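Local structure of aldehyde dehydrogenase (Burkholderia vietnamiensis, 5KF0) at residues A[182-188]-A[211-217]; A[11-17]-A[195-199]; A[51-56]-A[223-229]. The protein probably oxidises aldehydes to carboxylic acids with a nicotinamide cofactor and binds NADPH. One frame throughout, in Å; residues are numbered along the deposited sequence.

Contact 1 (A[182-188]-A[211-217]); sequences FVLKPAS and FSVLPAH. With NDP (NADPH dihydro-nicotinamide-adenine-dinucleotide phosphate), chain E.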
loop_
_atom_site.group_PDB
_atom_site.type_symbol
_atom_site.label_atom_id
_atom_site.label_comp_id
_atom_site.label_asym_id
_atom_site.label_seq_id
_atom_site.Cartn_x
_atom_site.Cartn_y
_atom_site.Cartn_z
ATOM N N PHE A 182 14.106 11.927 -21.753
ATOM C CA PHE A 182 15.416 11.482 -21.291
ATOM C C PHE A 182 16.431 11.562 -22.422
ATOM O O PHE A 182 16.087 11.499 -23.607
ATOM C CB PHE A 182 15.370 10.046 -20.738
ATOM C CG PHE A 182 15.078 9.004 -21.781
ATOM C CD1 PHE A 182 16.114 8.436 -22.523
ATOM C CD2 PHE A 182 13.766 8.600 -22.031
ATOM C CE1 PHE A 182 15.853 7.477 -23.497
ATOM C CE2 PHE A 182 13.488 7.636 -23.005
ATOM C CZ PHE A 182 14.532 7.081 -23.745
ATOM N N VAL A 183 17.699 11.643 -22.030
ATOM C CA VAL A 183 18.831 11.553 -22.941
ATOM C C VAL A 183 19.714 10.431 -22.412
ATOM O O VAL A 183 20.192 10.508 -21.276
ATOM C CB VAL A 183 19.622 12.871 -23.025
ATOM C CG1 VAL A 183 20.743 12.748 -24.072
ATOM C CG2 VAL A 183 18.690 14.061 -23.381
ATOM N N LEU A 184 19.916 9.392 -23.224
ATOM C CA LEU A 184 20.686 8.213 -22.836
ATOM C C LEU A 184 22.037 8.228 -23.537
ATOM O O LEU A 184 22.104 8.384 -24.761
ATOM C CB LEU A 184 19.935 6.925 -23.198
ATOM C CG LEU A 184 20.731 5.608 -23.085
ATOM C CD1 LEU A 184 21.100 5.302 -21.631
ATOM C CD2 LEU A 184 19.957 4.431 -23.703
ATOM N N LYS A 185 23.104 8.075 -22.759
ATOM C CA LYS A 185 24.448 7.878 -23.295
ATOM C C LYS A 185 24.859 6.439 -23.033
ATOM O O LYS A 185 25.181 6.085 -21.887
ATOM C CB LYS A 185 25.455 8.836 -22.653
ATOM C CG LYS A 185 26.792 8.866 -23.410
ATOM C CD LYS A 185 27.964 9.292 -22.516
ATOM C CE LYS A 185 28.503 8.093 -21.726
ATOM N NZ LYS A 185 29.084 7.068 -22.668
ATOM N N PRO A 186 24.853 5.573 -24.035
ATOM C CA PRO A 186 25.310 4.201 -23.829
ATOM C C PRO A 186 26.829 4.163 -23.744
ATOM O O PRO A 186 27.519 5.141 -24.037
ATOM C CB PRO A 186 24.806 3.476 -25.084
ATOM C CG PRO A 186 24.929 4.551 -26.160
ATOM C CD PRO A 186 24.554 5.853 -25.454
ATOM N N ALA A 187 27.344 2.998 -23.358
ATOM C CA ALA A 187 28.786 2.789 -23.385
ATOM C C ALA A 187 29.300 2.806 -24.822
ATOM O O ALA A 187 28.703 2.204 -25.720
ATOM C CB ALA A 187 29.147 1.457 -22.726
ATOM N N SER A 188 30.422 3.506 -25.038
ATOM C CA SER A 188 30.952 3.654 -26.392
ATOM C C SER A 188 31.409 2.320 -26.960
ATOM O O SER A 188 31.416 2.137 -28.187
ATOM C CB SER A 188 32.111 4.655 -26.399
ATOM O OG SER A 188 31.691 5.934 -25.948
ATOM N N PHE A 211 12.930 11.606 -26.371
ATOM C CA PHE A 211 14.153 10.848 -26.153
ATOM C C PHE A 211 15.237 11.258 -27.133
ATOM O O PHE A 211 14.964 11.688 -28.258
ATOM C CB PHE A 211 13.900 9.337 -26.252
ATOM C CG PHE A 211 13.668 8.841 -27.654
ATOM C CD1 PHE A 211 14.716 8.316 -28.393
ATOM C CD2 PHE A 211 12.394 8.870 -28.221
ATOM C CE1 PHE A 211 14.507 7.845 -29.683
ATOM C CE2 PHE A 211 12.170 8.387 -29.515
ATOM C CZ PHE A 211 13.232 7.868 -30.242
ATOM N N SER A 212 16.475 11.144 -26.665
ATOM C CA SER A 212 17.657 11.118 -27.506
ATOM C C SER A 212 18.544 9.985 -27.017
ATOM O O SER A 212 18.602 9.707 -25.816
ATOM C CB SER A 212 18.426 12.456 -27.467
ATOM O OG SER A 212 17.649 13.508 -28.032
ATOM N N VAL A 213 19.233 9.324 -27.947
ATOM C CA VAL A 213 20.224 8.304 -27.601
ATOM C C VAL A 213 21.509 8.711 -28.316
ATOM O O VAL A 213 21.576 8.688 -29.552
ATOM C CB VAL A 213 19.777 6.885 -27.988
ATOM C CG1 VAL A 213 20.883 5.869 -27.661
ATOM C CG2 VAL A 213 18.477 6.514 -27.248
ATOM N N LEU A 214 22.512 9.115 -27.545
ATOM C CA LEU A 214 23.689 9.802 -28.078
ATOM C C LEU A 214 24.962 9.092 -27.643
ATOM O O LEU A 214 25.371 9.227 -26.471
ATOM C CB LEU A 214 23.723 11.257 -27.611
ATOM C CG LEU A 214 22.543 12.149 -27.994
ATOM C CD1 LEU A 214 22.766 13.552 -27.446
ATOM C CD2 LEU A 214 22.359 12.194 -29.500
ATOM N N PRO A 215 25.626 8.364 -28.530
ATOM C CA PRO A 215 26.953 7.841 -28.195
ATOM C C PRO A 215 27.926 8.991 -27.989
ATOM O O PRO A 215 27.932 9.957 -28.751
ATOM C CB PRO A 215 27.325 6.996 -29.421
ATOM C CG PRO A 215 26.010 6.742 -30.145
ATOM C CD PRO A 215 25.187 7.970 -29.879
ATOM N N ALA A 216 28.741 8.885 -26.944
ATOM C CA ALA A 216 29.742 9.898 -26.637
ATOM C C ALA A 216 30.735 9.290 -25.664
ATOM O O ALA A 216 30.338 8.566 -24.748
ATOM C CB ALA A 216 29.113 11.160 -26.024
ATOM N N HIS A 217 32.018 9.561 -25.882
ATOM C CA HIS A 217 33.037 9.102 -24.945
ATOM C C HIS A 217 32.955 9.880 -23.636
ATOM O O HIS A 217 32.521 11.033 -23.602
ATOM C CB HIS A 217 34.431 9.267 -25.552
ATOM C CG HIS A 217 34.656 8.451 -26.786
ATOM N ND1 HIS A 217 34.830 7.085 -26.751
ATOM C CD2 HIS A 217 34.767 8.813 -28.087
ATOM C CE1 HIS A 217 35.022 6.636 -27.981
ATOM N NE2 HIS A 217 34.994 7.664 -28.810
HETATM P PA NDP E . 32.432 2.526 -16.563
HETATM O O1A NDP E . 32.291 3.222 -15.251
HETATM O O2A NDP E . 33.880 2.477 -17.052
HETATM O O5B NDP E . 31.531 3.185 -17.695
HETATM C C5B NDP E . 30.096 3.181 -17.490
HETATM C C4B NDP E . 29.489 4.298 -18.296
HETATM O O4B NDP E . 29.889 5.570 -17.737
HETATM C C3B NDP E . 29.914 4.337 -19.771
HETATM O O3B NDP E . 28.840 4.809 -20.581
HETATM C C2B NDP E . 31.037 5.373 -19.742
HETATM O O2B NDP E . 31.279 6.034 -21.001
HETATM C C1B NDP E . 30.425 6.367 -18.771
HETATM N N9A NDP E . 31.374 7.309 -18.193
HETATM C C8A NDP E . 32.591 7.055 -17.617
HETATM N N7A NDP E . 33.182 8.122 -17.130
HETATM C C5A NDP E . 32.293 9.147 -17.411
HETATM C C6A NDP E . 32.321 10.531 -17.146
HETATM N N6A NDP E . 33.339 11.156 -16.541
HETATM N N1A NDP E . 31.258 11.267 -17.543
HETATM C C2A NDP E . 30.248 10.658 -18.168
HETATM N N3A NDP E . 30.111 9.366 -18.478
HETATM C C4A NDP E . 31.175 8.662 -18.069
HETATM O O3 NDP E . 31.859 1.050 -16.426
HETATM P PN NDP E . 31.824 -0.194 -17.417
HETATM O O1N NDP E . 31.143 0.188 -18.680
HETATM O O2N NDP E . 33.239 -0.696 -17.549
HETATM O O5D NDP E . 30.930 -1.270 -16.671
HETATM C C5D NDP E . 31.379 -2.107 -15.592
HETATM C C4D NDP E . 30.978 -1.474 -14.283
HETATM O O4D NDP E . 29.537 -1.300 -14.238
HETATM C C3D NDP E . 31.351 -2.337 -13.075
HETATM O O3D NDP E . 31.882 -1.575 -11.997
HETATM C C2D NDP E . 30.017 -2.993 -12.723
HETATM O O2D NDP E . 29.879 -3.473 -11.391
HETATM C C1D NDP E . 29.048 -1.861 -13.034
HETATM N N1N NDP E . 27.718 -2.431 -13.216
HETATM C C2N NDP E . 26.679 -2.114 -12.373
HETATM C C3N NDP E . 25.489 -2.744 -12.417
HETATM C C7N NDP E . 24.341 -2.340 -11.562
HETATM O O7N NDP E . 23.198 -2.471 -12.025
HETATM N N7N NDP E . 24.572 -1.922 -10.319
HETATM C C4N NDP E . 25.300 -3.910 -13.320
HETATM C C5N NDP E . 26.340 -3.938 -14.388
HETATM C C6N NDP E . 27.477 -3.280 -14.257
HETATM P P2B NDP E . 32.304 5.397 -22.112
HETATM O O1X NDP E . 32.688 4.040 -21.655
HETATM O O2X NDP E . 31.517 5.490 -23.386
HETATM O O3X NDP E . 33.489 6.337 -22.186
HETATM O O HOH W 1 28.862 6.103 -26.225
#
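Leu184 and Ser212 are joined backbone to backbone, Leu184 N to Ser212 O at 2.9 Å, where strands 182-185 and 211-213 run parallel; Leu214 N bonds Leu184 O in turn. At the start of the two strands, where packing is tight, CB of Phe211 sits over one face of the Phe182 ring, 3.4 Å from its CZ. Both phenylalanines have CG between the backbone N and the carbonyl carbon (chi1 67° and 73°), which turns the rings the same way. On the face covered by helix 48-60, Val183 CG1 meets Leu214 CD1.

Beyond Lys185 polar groups take over, out to the partly exposed His217. The Lys185 chain bends at chi3 and chi4, and five oxygens lie 2.8 to 3.1 Å from NZ: Ala216 O, Pro186 O, and O2B, O3B and O2X of NADPH. They must share three N-H groups. Water 1 bridges the two chains, donating to Pro186 O and Ser188 OG and accepting from Ala216 N. Ser188 OG donates to O2X of the 2'-phosphate at 2.6 Å, and Ser188 N binds the same oxygen. This hold on the adenosine ribose and 2'-phosphate, at the C-terminal strand ends, is consistent with NADP(H) binding in the Rossmann-like domain.

Contact 2 (A[11-17]-A[195-199]); sequences KDTYPYY and LIIAE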
loop_
_atom_site.group_PDB
_atom_site.type_symbol
_atom_site.label_atom_id
_atom_site.label_comp_id
_atom_site.label_asym_id
_atom_site.label_seq_id
_atom_site.Cartn_x
_atom_site.Cartn_y
_atom_site.Cartn_z
ATOM N N LYS A 11 24.031 -3.401 -39.238
ATOM C CA LYS A 11 24.278 -2.466 -40.322
ATOM C C LYS A 11 25.743 -2.021 -40.337
ATOM O O LYS A 11 26.457 -2.102 -39.333
ATOM C CB LYS A 11 23.342 -1.259 -40.194
ATOM C CG LYS A 11 21.862 -1.633 -40.309
ATOM C CD LYS A 11 20.954 -0.407 -40.420
ATOM C CE LYS A 11 20.553 0.149 -39.058
ATOM N NZ LYS A 11 19.713 1.385 -39.163
ATOM N N ASP A 12 26.188 -1.558 -41.510
ATOM C CA ASP A 12 27.547 -1.039 -41.645
ATOM C C ASP A 12 27.726 0.267 -40.892
ATOM O O ASP A 12 28.839 0.570 -40.439
ATOM C CB ASP A 12 27.898 -0.808 -43.115
ATOM C CG ASP A 12 28.166 -2.088 -43.866
ATOM O OD1 ASP A 12 28.347 -3.144 -43.223
ATOM O OD2 ASP A 12 28.217 -2.026 -45.109
ATOM N N THR A 13 26.658 1.060 -40.775
ATOM C CA THR A 13 26.664 2.315 -40.035
ATOM C C THR A 13 25.342 2.463 -39.288
ATOM O O THR A 13 24.313 1.922 -39.706
ATOM C CB THR A 13 26.854 3.545 -40.939
ATOM O OG1 THR A 13 25.700 3.709 -41.765
ATOM C CG2 THR A 13 28.091 3.410 -41.835
ATOM N N TYR A 14 25.379 3.225 -38.189
ATOM C CA TYR A 14 24.207 3.578 -37.400
ATOM C C TYR A 14 24.189 5.079 -37.147
ATOM O O TYR A 14 25.247 5.693 -36.950
ATOM C CB TYR A 14 24.175 2.838 -36.035
ATOM C CG TYR A 14 23.838 1.370 -36.167
ATOM C CD1 TYR A 14 22.539 0.907 -35.963
ATOM C CD2 TYR A 14 24.811 0.448 -36.519
ATOM C CE1 TYR A 14 22.231 -0.433 -36.095
ATOM C CE2 TYR A 14 24.512 -0.899 -36.654
ATOM C CZ TYR A 14 23.219 -1.330 -36.443
ATOM O OH TYR A 14 22.924 -2.664 -36.590
ATOM N N PRO A 15 23.009 5.692 -37.133
ATOM C CA PRO A 15 22.894 7.089 -36.712
ATOM C C PRO A 15 22.790 7.170 -35.196
ATOM O O PRO A 15 22.628 6.159 -34.509
ATOM C CB PRO A 15 21.582 7.524 -37.363
ATOM C CG PRO A 15 20.719 6.267 -37.229
ATOM C CD PRO A 15 21.687 5.086 -37.372
ATOM N N TYR A 16 22.877 8.389 -34.674
ATOM C CA TYR A 16 22.375 8.604 -33.322
ATOM C C TYR A 16 20.974 9.189 -33.412
ATOM O O TYR A 16 20.491 9.535 -34.488
ATOM C CB TYR A 16 23.308 9.475 -32.455
ATOM C CG TYR A 16 23.676 10.872 -32.906
ATOM C CD1 TYR A 16 22.709 11.865 -33.077
ATOM C CD2 TYR A 16 25.010 11.223 -33.087
ATOM C CE1 TYR A 16 23.065 13.156 -33.458
ATOM C CE2 TYR A 16 25.367 12.503 -33.465
ATOM C CZ TYR A 16 24.398 13.463 -33.654
ATOM O OH TYR A 16 24.749 14.742 -34.030
ATOM N N TYR A 17 20.297 9.258 -32.269
ATOM C CA TYR A 17 18.909 9.702 -32.235
ATOM C C TYR A 17 18.814 10.975 -31.417
ATOM O O TYR A 17 19.112 10.977 -30.217
ATOM C CB TYR A 17 17.992 8.602 -31.699
ATOM C CG TYR A 17 17.760 7.576 -32.786
ATOM C CD1 TYR A 17 16.644 7.650 -33.613
ATOM C CD2 TYR A 17 18.705 6.587 -33.043
ATOM C CE1 TYR A 17 16.452 6.736 -34.645
ATOM C CE2 TYR A 17 18.522 5.669 -34.077
ATOM C CZ TYR A 17 17.392 5.754 -34.868
ATOM O OH TYR A 17 17.196 4.850 -35.899
ATOM N N LEU A 195 20.989 1.898 -29.717
ATOM C CA LEU A 195 20.519 2.544 -30.939
ATOM C C LEU A 195 19.423 1.737 -31.626
ATOM O O LEU A 195 18.604 2.308 -32.350
ATOM C CB LEU A 195 21.684 2.783 -31.899
ATOM C CG LEU A 195 22.715 3.768 -31.341
ATOM C CD1 LEU A 195 23.948 3.790 -32.231
ATOM C CD2 LEU A 195 22.130 5.184 -31.193
ATOM N N ILE A 196 19.377 0.417 -31.418
ATOM C CA ILE A 196 18.231 -0.344 -31.916
ATOM C C ILE A 196 16.993 -0.047 -31.070
ATOM O O ILE A 196 15.883 0.125 -31.601
ATOM C CB ILE A 196 18.550 -1.850 -31.955
ATOM C CG1 ILE A 196 19.650 -2.139 -32.983
ATOM C CG2 ILE A 196 17.283 -2.642 -32.305
ATOM C CD1 ILE A 196 20.202 -3.548 -32.878
ATOM N N ILE A 197 17.163 0.032 -29.748
ATOM C CA ILE A 197 16.079 0.496 -28.878
ATOM C C ILE A 197 15.572 1.852 -29.356
ATOM O O ILE A 197 14.360 2.073 -29.481
ATOM C CB ILE A 197 16.547 0.548 -27.409
ATOM C CG1 ILE A 197 16.830 -0.859 -26.869
ATOM C CG2 ILE A 197 15.511 1.256 -26.541
ATOM C CD1 ILE A 197 17.347 -0.880 -25.430
ATOM N N ALA A 198 16.499 2.767 -29.676
ATOM C CA ALA A 198 16.108 4.095 -30.151
ATOM C C ALA A 198 15.342 4.026 -31.466
ATOM O O ALA A 198 14.359 4.754 -31.658
ATOM C CB ALA A 198 17.348 4.981 -30.301
ATOM N N GLU A 199 15.786 3.170 -32.395
ATOM C CA GLU A 199 15.092 3.039 -33.675
ATOM C C GLU A 199 13.653 2.573 -33.472
ATOM O O GLU A 199 12.731 3.060 -34.137
ATOM C CB GLU A 199 15.851 2.058 -34.566
ATOM C CG GLU A 199 15.244 1.854 -35.938
ATOM C CD GLU A 199 15.781 0.595 -36.609
ATOM O OE1 GLU A 199 15.050 -0.008 -37.416
ATOM O OE2 GLU A 199 16.926 0.199 -36.304
#
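Tyr17 lies against the backbone of helix 192-202 and Leu195 reaches out to meet strand 13-18, so that an N-terminal strand covers the helix of a beta-alpha-beta unit in the Rossmann-like cofactor domain. With CG of Tyr17 anti to its carbonyl carbon (chi1 -77°), the ring is laid over the helical turn 195-199: the peptide between Ala198 and Glu199 stands over one ring face, Glu199 N being 3.9 Å above the plane, and Ala198 CB touches Tyr17 CD2 at 3.5 Å.

Leu195 uses both methyl groups. CD1 packs on Tyr14 CB, CD2 on Tyr16 CA and Tyr17 CD2; the two straddle Pro15 O, each 3.5 Å from it. That buried carbonyl oxygen has no polar partner in the model.

Tyr14 CE1 comes loosely near Ile196 CG1, and the Tyr14 hydroxyl receives the backbone N-H of Lys11 at 3.0 Å, pinning the ring's far end. Glu199 has CG anti to its backbone N (chi1 -179°) and an extended chain, which carries it past the Tyr17 hydroxyl to a salt bridge with Arg87, its carboxylate nearly parallel to the tyrosine ring. Lys11 NZ stays 4.2 Å from Glu199 OE2, beyond salt-bridge range. Tyr17 OH rests 3.4 Å from Glu199 CB.

Contact 3 (A[51-56]-A[223-229]); sequences IDAAIG and LFTTDER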
loop_
_atom_site.group_PDB
_atom_site.type_symbol
_atom_site.label_atom_id
_atom_site.label_comp_id
_atom_site.label_asym_id
_atom_site.label_seq_id
_atom_site.Cartn_x
_atom_site.Cartn_y
_atom_site.Cartn_z
ATOM N N ILE A 51 24.636 17.153 -27.816
ATOM C CA ILE A 51 24.137 16.874 -26.469
ATOM C C ILE A 51 23.320 18.055 -25.963
ATOM O O ILE A 51 22.213 17.890 -25.436
ATOM C CB ILE A 51 25.303 16.549 -25.517
ATOM C CG1 ILE A 51 26.014 15.270 -25.961
ATOM C CG2 ILE A 51 24.793 16.381 -24.074
ATOM C CD1 ILE A 51 27.388 15.078 -25.302
ATOM N N ASP A 52 23.847 19.267 -26.142
ATOM C CA ASP A 52 23.111 20.459 -25.731
ATOM C C ASP A 52 21.769 20.567 -26.450
ATOM O O ASP A 52 20.753 20.899 -25.827
ATOM C CB ASP A 52 23.945 21.711 -25.984
ATOM C CG ASP A 52 23.161 22.968 -25.718
ATOM O OD1 ASP A 52 22.911 23.255 -24.535
ATOM O OD2 ASP A 52 22.769 23.654 -26.687
ATOM N N ALA A 53 21.739 20.291 -27.759
ATOM C CA ALA A 53 20.474 20.340 -28.490
ATOM C C ALA A 53 19.494 19.301 -27.961
ATOM O O ALA A 53 18.286 19.558 -27.884
ATOM C CB ALA A 53 20.713 20.132 -29.990
ATOM N N ALA A 54 19.997 18.116 -27.598
ATOM C CA ALA A 54 19.139 17.074 -27.050
ATOM C C ALA A 54 18.529 17.505 -25.726
ATOM O O ALA A 54 17.352 17.223 -25.456
ATOM C CB ALA A 54 19.940 15.786 -26.868
ATOM N N ILE A 55 19.324 18.164 -24.874
ATOM C CA ILE A 55 18.809 18.620 -23.583
ATOM C C ILE A 55 17.740 19.688 -23.787
ATOM O O ILE A 55 16.699 19.682 -23.117
ATOM C CB ILE A 55 19.955 19.136 -22.693
ATOM C CG1 ILE A 55 20.969 18.015 -22.424
ATOM C CG2 ILE A 55 19.405 19.696 -21.363
ATOM C CD1 ILE A 55 22.254 18.513 -21.788
ATOM N N GLY A 56 17.977 20.621 -24.709
ATOM C CA GLY A 56 16.975 21.646 -24.967
ATOM C C GLY A 56 15.683 21.057 -25.495
ATOM O O GLY A 56 14.587 21.491 -25.122
ATOM N N LEU A 223 28.304 17.222 -19.976
ATOM C CA LEU A 223 26.963 17.791 -19.813
ATOM C C LEU A 223 25.973 16.775 -19.254
ATOM O O LEU A 223 24.984 17.166 -18.626
ATOM C CB LEU A 223 26.443 18.339 -21.146
ATOM C CG LEU A 223 27.148 19.614 -21.616
ATOM C CD1 LEU A 223 26.742 19.941 -23.049
ATOM C CD2 LEU A 223 26.849 20.780 -20.687
ATOM N N PHE A 224 26.215 15.479 -19.462
ATOM C CA PHE A 224 25.325 14.475 -18.876
ATOM C C PHE A 224 25.309 14.546 -17.359
ATOM O O PHE A 224 24.324 14.140 -16.736
ATOM C CB PHE A 224 25.726 13.068 -19.321
ATOM C CG PHE A 224 25.301 12.751 -20.720
ATOM C CD1 PHE A 224 24.027 12.259 -20.968
ATOM C CD2 PHE A 224 26.161 12.953 -21.789
ATOM C CE1 PHE A 224 23.615 11.974 -22.258
ATOM C CE2 PHE A 224 25.747 12.665 -23.086
ATOM C CZ PHE A 224 24.476 12.183 -23.313
ATOM N N THR A 225 26.381 15.038 -16.751
ATOM C CA THR A 225 26.430 15.190 -15.303
ATOM C C THR A 225 26.111 16.608 -14.840
ATOM O O THR A 225 25.385 16.787 -13.848
ATOM C CB THR A 225 27.811 14.774 -14.788
ATOM O OG1 THR A 225 28.001 13.369 -15.027
ATOM C CG2 THR A 225 27.970 15.068 -13.285
ATOM N N THR A 226 26.617 17.628 -15.535
ATOM C CA THR A 226 26.592 18.983 -14.986
ATOM C C THR A 226 25.456 19.867 -15.498
ATOM O O THR A 226 25.161 20.877 -14.853
ATOM C CB THR A 226 27.929 19.702 -15.254
ATOM O OG1 THR A 226 28.114 19.899 -16.665
ATOM C CG2 THR A 226 29.099 18.886 -14.702
ATOM N N ASP A 227 24.819 19.557 -16.627
ATOM C CA ASP A 227 23.809 20.486 -17.135
ATOM C C ASP A 227 22.645 20.593 -16.149
ATOM O O ASP A 227 22.070 19.584 -15.728
ATOM C CB ASP A 227 23.304 20.050 -18.513
ATOM C CG ASP A 227 22.599 21.176 -19.250
ATOM O OD1 ASP A 227 21.489 21.557 -18.821
ATOM O OD2 ASP A 227 23.154 21.684 -20.248
ATOM N N GLU A 228 22.310 21.831 -15.761
ATOM C CA GLU A 228 21.296 22.010 -14.730
ATOM C C GLU A 228 19.877 21.796 -15.234
ATOM O O GLU A 228 18.951 21.765 -14.417
ATOM C CB GLU A 228 21.409 23.403 -14.106
ATOM C CG GLU A 228 20.934 24.523 -15.005
ATOM C CD GLU A 228 20.811 25.850 -14.270
ATOM O OE1 GLU A 228 21.152 25.906 -13.065
ATOM O OE2 GLU A 228 20.372 26.837 -14.900
ATOM N N ARG A 229 19.674 21.644 -16.546
ATOM C CA ARG A 229 18.332 21.362 -17.048
ATOM C C ARG A 229 17.909 19.922 -16.792
ATOM O O ARG A 229 16.704 19.629 -16.798
ATOM C CB ARG A 229 18.258 21.692 -18.538
ATOM C CG ARG A 229 18.382 23.191 -18.803
ATOM C CD ARG A 229 18.587 23.496 -20.284
ATOM N NE ARG A 229 19.864 22.970 -20.763
ATOM C CZ ARG A 229 20.259 23.006 -22.030
ATOM N NH1 ARG A 229 19.475 23.560 -22.951
ATOM N NH2 ARG A 229 21.437 22.493 -22.377
HETATM O O HOH W 2 19.895 23.783 -25.704
#
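Ile51 and Ile55, one turn apart on helix 48-60, face Leu223, Phe224, Asp227 and Arg229 at the end of helix 222-226 and in the turn after it. The contact is a helix-to-turn packing on the flank of the Rossmann-like cofactor domain, where the chain leaves the helix at Asp227 on its way to strand 232-236.

The apolar part lies toward the sheet. Ile51 CD1 reaches Phe224 CE2 at 3.7 Å, the two side chains crossing at about a right angle, and Ile51 CG2 rests on Leu223 CB. Phe224 also packs on Val183 and Lys185 of strand 182-185.

Ile55 packs instead against the charged groups, sending its two branches to different partners: CD1 meets the Asp227 carboxylate, whereas CG2, anti to the backbone N, lies over one face of the Arg229 guanidinium, 3.4 Å from NE.

Water 2 accepts from Arg229 NH1 at 2.8 Å and donates to Asp52 O, joining the arginine to the helix backbone.

The charged part gathers Asp52, Asp227 and Arg229 into a salt-bridge network. Arg229 grips Asp227 side-on, NE binding OD1 and NH2 binding OD2, both at 2.9 Å and close to the guanidinium plane. Asp227 OD1 takes a second bond, from the backbone N of Arg229 on its anti lone pair; this Asx turn orients the carboxylate toward the arginine. NH2 also bonds Asp52, so two carboxylates share it, which probably offsets their mutual repulsion, since Asp52 OD1 and Asp227 OD2 are 4.6 Å apart. In this second salt bridge, from the turn to helix 48-60, Arg229 NH2 reaches Asp52 OD1 at 2.7 Å with an N-H...O angle of 146°, approaching from the anti side and 35° out of the carboxylate plane.

From the N terminus, strand 13-18 comes first: contact 2 closes a long loop by pairing it with helix 192-202. Helix 48-60 follows, and contact 3 closes a second long loop where 223-229 lies beside it. These two loops cross, since 51-56 falls between the segments of contact 2 and 223-229 after them. Contact 1 closes a short loop around helix 192-202; it crosses contact 2 and lies wholly within the span of contact 3. Strand 211-213 and the residue after it join the regions: Val213 N is 2.8 Å from Tyr17 O, a probable hydrogen bond, while Leu214 CD1 packs on Ala54 CB of helix 48-60.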